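Local coordinates for uncharacterized protein (PDB 3CPG), which probably binds pyridoxal 5'-phosphate and takes part in the homeostasis of this cofactor, as a TIM-barrel member of the YggS/PROSC family, at residues D27-H30 and R31-R35; A43-A47 and G48-L52; G129-L132 and P133-T137; A187-I190 and G191-G195. All blocks are in the same frame, centred on the assembly; numbering follows the deposited sequence.

Contact 1 of 4, residues D27-H30 and R31-R35; sequences DGVH and RVLDR
Asp27 O takes the backbone N-H of Arg31 at 2.8 Å from N to O, the shortest of four successive i to i+4 helical bonds here; Val32, Leu33 and Asp34 donate in the same way to Gly28, Val29 and His30. The Arg31 side chain then doubles back over this first bond. Its CG is turned away from its own carbonyl carbon (chi1 -82°) and the chain bends at chi3, which lays one face of the guanidinium over Asp27 O and Gly28 CA, both beneath its rim. NH1 of Arg31 comes within 3.5 Å of Asp27 CB, yet stays 4.9 Å from Asp27 OD2, so any attraction between the charges acts at a distance. NH2 of Arg31 lies 3.8 Å from Gly28 CA. Around the helix from this polar side, Val29 and Leu33 run side by side in the same direction, with CG1 of Val29 3.9 Å from CD1 of Leu33. Val29 also meets Ala70, Val72 and Ile267, while Val32 and Leu33 rest on Leu52 of strand 51-55. Arginine and aspartates on one side, branched aliphatics on the other: this is the amphipathic pattern of an outer helix packed against the strands of a TIM barrel.

Contact 2 of 4, residues A43-A47 and G48-L52; sequences AGREA and GSVRL
A type II beta turn from Glu46 to Ser49 brings the chain round between helix 19-42 and strand 51-55, and Glu46 O is the acceptor that closes it. Ser49 grips this oxygen twice from the same face of the carbonyl plane: OG donates at 2.6 Å to Glu46 O, and the backbone N of Ser49 gives a longer bond of 3.2 Å to the same atom. The hydroxyl reaches back because OG lies beside its own backbone N (chi1 -66°). Gly48 takes the third position of the turn with positive phi (91°), where a CB would collide with Ala47 O. Just upstream, Gly44 leaves the helix through a Schellman motif, also with positive phi; the two glycine bends thus turn the chain from the outer helix layer of the TIM barrel into its parallel sheet. Across the loop the Arg45 side chain, bent at chi3, runs at about a right angle to Val50. Val50 CG2 sits over one face of the guanidinium, 3.8 Å from NH1 of Arg45, and NH2 of Arg45 lies 3.7 Å from Ser49 CB. Outside the turn, Arg45 NH1 donates to the carbonyls of Ile254 and Ser258, and Glu40 OE2 accepts from the backbone N of Val50.

Contact 3 of 4, residues G129-L132 and P133-T137; sequences GKVL and PVVDT
Val131 and Val135 share a first torsion (chi1 -55° and -51°) that sets CG2 of each between its own backbone N and carbonyl carbon, and these branches turn toward one another. CG2 of Val135 lies 3.9 Å from CB of Val131, and the two side chains cross obliquely over the bend where helix 128-131 gives way to the loop leading into strand 137-141, a helix-to-strand connection of the TIM barrel. Val131 O holds this bend with two backbone bonds. The N-H of Val135 arrives nearly along the C=O axis, at 2.9 Å from N to O, whereas that of Val134, at the same length, comes from well above the carbonyl plane. Just before them in the chain, Pro133 has no N-H to offer Gly129 O, the carbonyl four residues back that an i to i+4 bond would use; its CD instead lies 3.2 Å from Gly129 O. Val131 also touches Pro80, and Val134 packs on Val83 and Ala87, all of helix 80-96; Leu132 meets Arg153 of helix 144-157 and Val161 of strand 161-166. The last link across the bend is a water molecule: it donates at 2.7 Å to Leu132 O and, with its other hydrogen, at 2.7 Å to Val135 O.

Contact 4 of 4, residues A187-I190 and G191-G195; sequences AQKI and GTLDG
Ile190 and Leu193 form the tight, inward part of this contact, at the C-terminal end of helix 183-191. The N-H of Leu193 reaches Ile190 O at 3.0 Å from above the carbonyl plane, while Gly191 N still keeps the helical bond to Ala187 O. Ile190 packs on Val163 and Leu165 of strand 161-166, and Leu193 joins it against Ala147 of helix 144-157. A water lies 2.7 Å from both Ile190 O and Leu193 O, where the chain leaves the helix for strand 196-202 of the TIM barrel.

The more open side is that of Thr192 and the Lys189 chain. Here Lys189 O accepts twice from Thr192: OG1 donates at 2.6 Å to it in the carbonyl plane, on a lone pair, and the backbone N donates at 3.0 Å to the same oxygen. A chi1 of 68° tucks OG1 between the backbone N and carbonyl carbon of Thr192, with Thr192 CG2 3.4 Å from Gln188 O. The Lys189 chain, bent at chi2 and chi4, passes across Thr192 at about a right angle, with CD 3.7 Å from OG1 of Thr192, and its NZ makes a long, weak ion pair with Glu148. With i to i+3 bonds succeeding the i to i+4 one, Ala187 O, Lys189 O and Ile190 O all find donors, and the threonine hydroxyl adds a second, in-plane donor to Lys189 O, whose backbone donor sits above the carbonyl plane.

Overall arrangement
All four contacts are local and belong to the helix-and-strand layers of one TIM barrel. Contact 1 stays inside helix 19-42, and contact 2 leads from that helix into strand 51-55; they meet where the helix lies on the strand. Contacts 3 and 4 are likewise helix-to-strand turns, with centres about 18 Å apart, and both reach helix 144-157 and strand 161-166. Contact 2 is the surface one, whereas the others are partly buried. Contact 1 keeps regular helical bonds; the three turns each load one carbonyl with two donors, a serine or threonine hydroxyl sharing it in contacts 2 and 4, two backbone amides in contact 3.

Contact 1 of 4, residues D27-H30 and R31-R35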
loop_
_atom_site.group_PDB
_atom_site.type_symbol
_atom_site.label_atom_id
_atom_site.label_comp_id
_atom_site.label_asym_id
_atom_site.label_seq_id
_atom_site.Cartn_x
_atom_site.Cartn_y
_atom_site.Cartn_z
ATOM N N ASP A 27 -4.729 -10.057 18.469
ATOM C CA ASP A 27 -5.718 -11.012 17.984
ATOM C C ASP A 27 -6.217 -10.576 16.612
ATOM O O ASP A 27 -6.499 -11.410 15.750
ATOM C CB ASP A 27 -6.900 -11.114 18.952
ATOM C CG ASP A 27 -6.522 -11.758 20.271
ATOM O OD1 ASP A 27 -5.559 -12.550 20.296
ATOM O OD2 ASP A 27 -7.201 -11.487 21.283
ATOM N N GLY A 28 -6.321 -9.265 16.421
ATOM C CA GLY A 28 -6.767 -8.736 15.141
ATOM C C GLY A 28 -5.814 -9.127 14.030
ATOM O O GLY A 28 -6.237 -9.582 12.962
ATOM N N VAL A 29 -4.517 -8.950 14.275
ATOM C CA VAL A 29 -3.501 -9.299 13.289
ATOM C C VAL A 29 -3.517 -10.795 13.016
ATOM O O VAL A 29 -3.446 -11.225 11.869
ATOM C CB VAL A 29 -2.081 -8.916 13.768
ATOM C CG1 VAL A 29 -1.041 -9.472 12.800
ATOM C CG2 VAL A 29 -1.948 -7.410 13.861
ATOM N N HIS A 30 -3.609 -11.591 14.074
ATOM C CA HIS A 30 -3.622 -13.035 13.903
ATOM C C HIS A 30 -4.841 -13.503 13.115
ATOM O O HIS A 30 -4.721 -14.376 12.257
ATOM C CB HIS A 30 -3.549 -13.724 15.269
ATOM C CG HIS A 30 -2.230 -13.544 15.957
ATOM N ND1 HIS A 30 -2.021 -13.880 17.277
ATOM C CD2 HIS A 30 -1.044 -13.079 15.496
ATOM C CE1 HIS A 30 -0.764 -13.633 17.599
ATOM N NE2 HIS A 30 -0.149 -13.147 16.536
ATOM N N ARG A 31 -6.008 -12.922 13.391
ATOM C CA ARG A 31 -7.225 -13.304 12.672
ATOM C C ARG A 31 -7.094 -12.969 11.189
ATOM O O ARG A 31 -7.487 -13.750 10.324
ATOM C CB ARG A 31 -8.457 -12.581 13.233
ATOM C CG ARG A 31 -9.055 -13.205 14.482
ATOM C CD ARG A 31 -10.491 -12.733 14.684
ATOM N NE ARG A 31 -10.576 -11.297 14.931
ATOM C CZ ARG A 31 -10.272 -10.719 16.089
ATOM N NH1 ARG A 31 -9.863 -11.456 17.112
ATOM N NH2 ARG A 31 -10.380 -9.405 16.225
ATOM N N VAL A 32 -6.541 -11.796 10.903
ATOM C CA VAL A 32 -6.356 -11.359 9.526
ATOM C C VAL A 32 -5.349 -12.245 8.805
ATOM O O VAL A 32 -5.554 -12.605 7.647
ATOM C CB VAL A 32 -5.883 -9.886 9.464
ATOM C CG1 VAL A 32 -5.459 -9.524 8.039
ATOM C CG2 VAL A 32 -7.014 -8.965 9.918
ATOM N N LEU A 33 -4.259 -12.597 9.480
ATOM C CA LEU A 33 -3.260 -13.457 8.859
ATOM C C LEU A 33 -3.881 -14.807 8.537
ATOM O O LEU A 33 -3.602 -15.387 7.485
ATOM C CB LEU A 33 -2.052 -13.644 9.775
ATOM C CG LEU A 33 -1.145 -12.421 9.899
ATOM C CD1 LEU A 33 -0.029 -12.710 10.894
ATOM C CD2 LEU A 33 -0.571 -12.068 8.532
ATOM N N ASP A 34 -4.725 -15.304 9.439
ATOM C CA ASP A 34 -5.391 -16.580 9.212
ATOM C C ASP A 34 -6.343 -16.457 8.024
ATOM O O ASP A 34 -6.434 -17.363 7.200
ATOM C CB ASP A 34 -6.176 -17.031 10.452
ATOM C CG ASP A 34 -5.273 -17.452 11.603
ATOM O OD1 ASP A 34 -4.092 -17.778 11.363
ATOM O OD2 ASP A 34 -5.756 -17.472 12.754
ATOM N N ARG A 35 -7.053 -15.334 7.936
ATOM C CA ARG A 35 -7.982 -15.118 6.827
ATOM C C ARG A 35 -7.219 -15.091 5.510
ATOM O O ARG A 35 -7.666 -15.651 4.508
ATOM C CB ARG A 35 -8.744 -13.800 7.000
ATOM C CG ARG A 35 -9.835 -13.847 8.050
ATOM C CD ARG A 35 -10.484 -12.484 8.235
ATOM N NE ARG A 35 -11.116 -12.001 7.010
ATOM C CZ ARG A 35 -11.717 -10.821 6.898
ATOM N NH1 ARG A 35 -11.764 -9.999 7.938
ATOM N NH2 ARG A 35 -12.285 -10.468 5.752
#

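Contact 2 of 4, residues A43-A47 and G48-L52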
loop_
_atom_site.group_PDB
_atom_site.type_symbol
_atom_site.label_atom_id
_atom_site.label_comp_id
_atom_site.label_asym_id
_atom_site.label_seq_id
_atom_site.Cartn_x
_atom_site.Cartn_y
_atom_site.Cartn_z
ATOM N N ALA A 43 -8.164 -20.040 -3.097
ATOM C CA ALA A 43 -7.837 -19.609 -4.454
ATOM C C ALA A 43 -6.720 -20.450 -5.065
ATOM O O ALA A 43 -6.287 -20.194 -6.183
ATOM C CB ALA A 43 -7.433 -18.136 -4.452
ATOM N N GLY A 44 -6.258 -21.455 -4.329
ATOM C CA GLY A 44 -5.190 -22.297 -4.837
ATOM C C GLY A 44 -3.902 -21.529 -5.082
ATOM O O GLY A 44 -3.189 -21.784 -6.050
ATOM N N ARG A 45 -3.600 -20.578 -4.207
ATOM C CA ARG A 45 -2.380 -19.792 -4.339
ATOM C C ARG A 45 -1.376 -20.190 -3.260
ATOM O O ARG A 45 -1.761 -20.490 -2.133
ATOM C CB ARG A 45 -2.700 -18.299 -4.233
ATOM C CG ARG A 45 -3.524 -17.759 -5.400
ATOM C CD ARG A 45 -3.827 -16.277 -5.232
ATOM N NE ARG A 45 -2.616 -15.460 -5.264
ATOM C CZ ARG A 45 -2.585 -14.155 -5.015
ATOM N NH1 ARG A 45 -3.701 -13.507 -4.710
ATOM N NH2 ARG A 45 -1.436 -13.495 -5.065
ATOM N N GLU A 46 -0.094 -20.196 -3.613
ATOM C CA GLU A 46 0.964 -20.560 -2.672
ATOM C C GLU A 46 0.984 -19.639 -1.462
ATOM O O GLU A 46 0.714 -18.443 -1.575
ATOM C CB GLU A 46 2.337 -20.500 -3.349
ATOM C CG GLU A 46 2.620 -21.610 -4.343
ATOM C CD GLU A 46 4.077 -21.630 -4.776
ATOM O OE1 GLU A 46 4.515 -20.677 -5.453
ATOM O OE2 GLU A 46 4.790 -22.596 -4.427
ATOM N N ALA A 47 1.311 -20.204 -0.303
ATOM C CA ALA A 47 1.386 -19.434 0.929
ATOM C C ALA A 47 2.449 -18.353 0.776
ATOM O O ALA A 47 3.518 -18.596 0.213
ATOM C CB ALA A 47 1.736 -20.351 2.094
ATOM N N GLY A 48 2.154 -17.157 1.273
ATOM C CA GLY A 48 3.108 -16.066 1.168
ATOM C C GLY A 48 2.939 -15.230 -0.087
ATOM O O GLY A 48 3.660 -14.250 -0.289
ATOM N N SER A 49 1.994 -15.618 -0.937
ATOM C CA SER A 49 1.731 -14.887 -2.170
ATOM C C SER A 49 1.149 -13.511 -1.873
ATOM O O SER A 49 1.335 -12.572 -2.644
ATOM C CB SER A 49 0.747 -15.659 -3.053
ATOM O OG SER A 49 1.313 -16.873 -3.513
ATOM N N VAL A 50 0.446 -13.401 -0.751
ATOM C CA VAL A 50 -0.189 -12.145 -0.361
ATOM C C VAL A 50 0.471 -11.536 0.868
ATOM O O VAL A 50 0.668 -12.220 1.869
ATOM C CB VAL A 50 -1.685 -12.364 -0.032
ATOM C CG1 VAL A 50 -2.350 -11.035 0.306
ATOM C CG2 VAL A 50 -2.384 -13.034 -1.204
ATOM N N ARG A 51 0.815 -10.254 0.788
ATOM C CA ARG A 51 1.424 -9.575 1.923
ATOM C C ARG A 51 0.389 -8.690 2.596
ATOM O O ARG A 51 -0.474 -8.101 1.936
ATOM C CB ARG A 51 2.623 -8.723 1.490
ATOM C CG ARG A 51 3.873 -9.525 1.172
ATOM C CD ARG A 51 5.112 -8.641 1.150
ATOM N NE ARG A 51 5.096 -7.694 0.040
ATOM C CZ ARG A 51 5.972 -6.707 -0.114
ATOM N NH1 ARG A 51 6.941 -6.529 0.777
ATOM N NH2 ARG A 51 5.886 -5.900 -1.163
ATOM N N LEU A 52 0.475 -8.609 3.918
ATOM C CA LEU A 52 -0.447 -7.798 4.692
ATOM C C LEU A 52 0.127 -6.422 4.986
ATOM O O LEU A 52 1.221 -6.303 5.547
ATOM C CB LEU A 52 -0.778 -8.491 6.017
ATOM C CG LEU A 52 -1.492 -7.660 7.089
ATOM C CD1 LEU A 52 -2.872 -7.209 6.604
ATOM C CD2 LEU A 52 -1.618 -8.500 8.355
#

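Contact 3 of 4, residues G129-L132 and P133-T137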
loop_
_atom_site.group_PDB
_atom_site.type_symbol
_atom_site.label_atom_id
_atom_site.label_comp_id
_atom_site.label_asym_id
_atom_site.label_seq_id
_atom_site.Cartn_x
_atom_site.Cartn_y
_atom_site.Cartn_z
ATOM N N GLY A 129 7.287 16.527 -0.670
ATOM C CA GLY A 129 8.536 16.688 0.050
ATOM C C GLY A 129 8.458 16.215 1.488
ATOM O O GLY A 129 9.474 15.866 2.086
ATOM N N LYS A 130 7.255 16.199 2.051
ATOM C CA LYS A 130 7.063 15.759 3.430
ATOM C C LYS A 130 7.188 14.240 3.568
ATOM O O LYS A 130 7.609 13.739 4.613
ATOM C CB LYS A 130 5.680 16.181 3.937
ATOM C CG LYS A 130 5.451 17.681 4.008
ATOM C CD LYS A 130 6.282 18.321 5.108
ATOM C CE LYS A 130 5.947 19.799 5.258
ATOM N NZ LYS A 130 6.665 20.418 6.407
ATOM N N VAL A 131 6.835 13.506 2.518
ATOM C CA VAL A 131 6.885 12.052 2.593
ATOM C C VAL A 131 8.101 11.374 1.968
ATOM O O VAL A 131 8.419 10.242 2.323
ATOM C CB VAL A 131 5.595 11.419 2.003
ATOM C CG1 VAL A 131 4.369 11.995 2.705
ATOM C CG2 VAL A 131 5.515 11.659 0.502
ATOM N N LEU A 132 8.794 12.053 1.060
ATOM C CA LEU A 132 9.962 11.446 0.427
ATOM C C LEU A 132 11.061 11.004 1.402
ATOM O O LEU A 132 11.783 10.048 1.135
ATOM C CB LEU A 132 10.554 12.389 -0.622
ATOM C CG LEU A 132 9.692 12.577 -1.871
ATOM C CD1 LEU A 132 10.405 13.499 -2.847
ATOM C CD2 LEU A 132 9.427 11.222 -2.523
ATOM N N PRO A 133 11.216 11.705 2.538
ATOM C CA PRO A 133 12.262 11.289 3.478
ATOM C C PRO A 133 11.874 10.060 4.299
ATOM O O PRO A 133 12.702 9.505 5.022
ATOM C CB PRO A 133 12.432 12.516 4.378
ATOM C CG PRO A 133 11.984 13.650 3.519
ATOM C CD PRO A 133 10.770 13.076 2.838
ATOM N N VAL A 134 10.620 9.633 4.179
ATOM C CA VAL A 134 10.128 8.509 4.968
ATOM C C VAL A 134 9.583 7.293 4.217
ATOM O O VAL A 134 10.056 6.174 4.412
ATOM C CB VAL A 134 9.027 8.994 5.943
ATOM C CG1 VAL A 134 8.466 7.824 6.734
ATOM C CG2 VAL A 134 9.596 10.049 6.877
ATOM N N VAL A 135 8.586 7.511 3.368
ATOM C CA VAL A 135 7.962 6.408 2.640
ATOM C C VAL A 135 8.779 5.889 1.459
ATOM O O VAL A 135 9.361 6.670 0.702
ATOM C CB VAL A 135 6.556 6.809 2.132
ATOM C CG1 VAL A 135 5.734 7.384 3.277
ATOM C CG2 VAL A 135 6.669 7.812 1.000
ATOM N N ASP A 136 8.828 4.568 1.307
ATOM C CA ASP A 136 9.565 3.983 0.193
ATOM C C ASP A 136 8.672 3.758 -1.014
ATOM O O ASP A 136 9.162 3.547 -2.119
ATOM C CB ASP A 136 10.242 2.665 0.583
ATOM C CG ASP A 136 9.496 1.908 1.658
ATOM O OD1 ASP A 136 8.249 1.872 1.637
ATOM O OD2 ASP A 136 10.178 1.331 2.527
ATOM N N THR A 137 7.361 3.789 -0.801
ATOM C CA THR A 137 6.421 3.610 -1.899
ATOM C C THR A 137 5.178 4.479 -1.736
ATOM O O THR A 137 4.578 4.527 -0.663
ATOM C CB THR A 137 5.951 2.143 -2.028
ATOM O OG1 THR A 137 7.078 1.286 -2.246
ATOM C CG2 THR A 137 4.990 2.000 -3.205
HETATM O O HOH W 1 11.196 8.126 -0.706
#

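Contact 4 of 4, residues A187-I190 and G191-G195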
loop_
_atom_site.group_PDB
_atom_site.type_symbol
_atom_site.label_atom_id
_atom_site.label_comp_id
_atom_site.label_asym_id
_atom_site.label_seq_id
_atom_site.Cartn_x
_atom_site.Cartn_y
_atom_site.Cartn_z
ATOM N N ALA A 187 0.904 4.213 -17.192
ATOM C CA ALA A 187 1.950 3.388 -16.602
ATOM C C ALA A 187 3.237 3.463 -17.413
ATOM O O ALA A 187 4.328 3.601 -16.863
ATOM C CB ALA A 187 1.478 1.940 -16.514
ATOM N N GLN A 188 3.103 3.366 -18.730
ATOM C CA GLN A 188 4.262 3.414 -19.603
ATOM C C GLN A 188 4.971 4.761 -19.514
ATOM O O GLN A 188 6.199 4.818 -19.522
ATOM C CB GLN A 188 3.830 3.092 -21.033
ATOM C CG GLN A 188 3.199 1.702 -21.123
ATOM C CD GLN A 188 2.713 1.343 -22.511
ATOM O OE1 GLN A 188 1.971 2.100 -23.136
ATOM N NE2 GLN A 188 3.117 0.170 -22.994
ATOM N N LYS A 189 4.204 5.842 -19.412
ATOM C CA LYS A 189 4.802 7.170 -19.295
ATOM C C LYS A 189 5.545 7.269 -17.963
ATOM O O LYS A 189 6.657 7.794 -17.901
ATOM C CB LYS A 189 3.727 8.259 -19.369
ATOM C CG LYS A 189 4.263 9.666 -19.112
ATOM C CD LYS A 189 5.375 10.029 -20.089
ATOM C CE LYS A 189 6.046 11.343 -19.715
ATOM N NZ LYS A 189 5.099 12.491 -19.733
ATOM N N ILE A 190 4.923 6.766 -16.900
ATOM C CA ILE A 190 5.543 6.788 -15.577
ATOM C C ILE A 190 6.864 6.020 -15.619
ATOM O O ILE A 190 7.844 6.409 -14.984
ATOM C CB ILE A 190 4.614 6.150 -14.512
ATOM C CG1 ILE A 190 3.382 7.035 -14.307
ATOM C CG2 ILE A 190 5.371 5.957 -13.198
ATOM C CD1 ILE A 190 2.349 6.462 -13.350
ATOM N N GLY A 191 6.886 4.932 -16.383
ATOM C CA GLY A 191 8.093 4.132 -16.492
ATOM C C GLY A 191 9.283 4.880 -17.067
ATOM O O GLY A 191 10.428 4.479 -16.856
ATOM N N THR A 192 9.023 5.968 -17.786
ATOM C CA THR A 192 10.098 6.750 -18.390
ATOM C C THR A 192 10.657 7.830 -17.470
ATOM O O THR A 192 11.686 8.433 -17.770
ATOM C CB THR A 192 9.633 7.445 -19.689
ATOM O OG1 THR A 192 8.668 8.458 -19.375
ATOM C CG2 THR A 192 9.013 6.436 -20.636
ATOM N N LEU A 193 9.984 8.072 -16.349
ATOM C CA LEU A 193 10.424 9.104 -15.415
ATOM C C LEU A 193 11.541 8.656 -14.483
ATOM O O LEU A 193 11.498 7.557 -13.934
ATOM C CB LEU A 193 9.238 9.588 -14.579
ATOM C CG LEU A 193 8.074 10.196 -15.366
ATOM C CD1 LEU A 193 6.900 10.464 -14.436
ATOM C CD2 LEU A 193 8.532 11.484 -16.039
ATOM N N ASP A 194 12.545 9.515 -14.311
ATOM C CA ASP A 194 13.659 9.215 -13.418
ATOM C C ASP A 194 13.209 9.462 -11.979
ATOM O O ASP A 194 12.224 10.160 -11.742
ATOM C CB ASP A 194 14.864 10.116 -13.719
ATOM C CG ASP A 194 15.438 9.891 -15.104
ATOM O OD1 ASP A 194 15.644 8.721 -15.485
ATOM O OD2 ASP A 194 15.695 10.892 -15.809
ATOM N N GLY A 195 13.925 8.887 -11.019
ATOM C CA GLY A 195 13.572 9.092 -9.626
ATOM C C GLY A 195 12.397 8.278 -9.114
ATOM O O GLY A 195 12.068 8.347 -7.930
HETATM O O HOH W 2 10.059 5.238 -13.940
#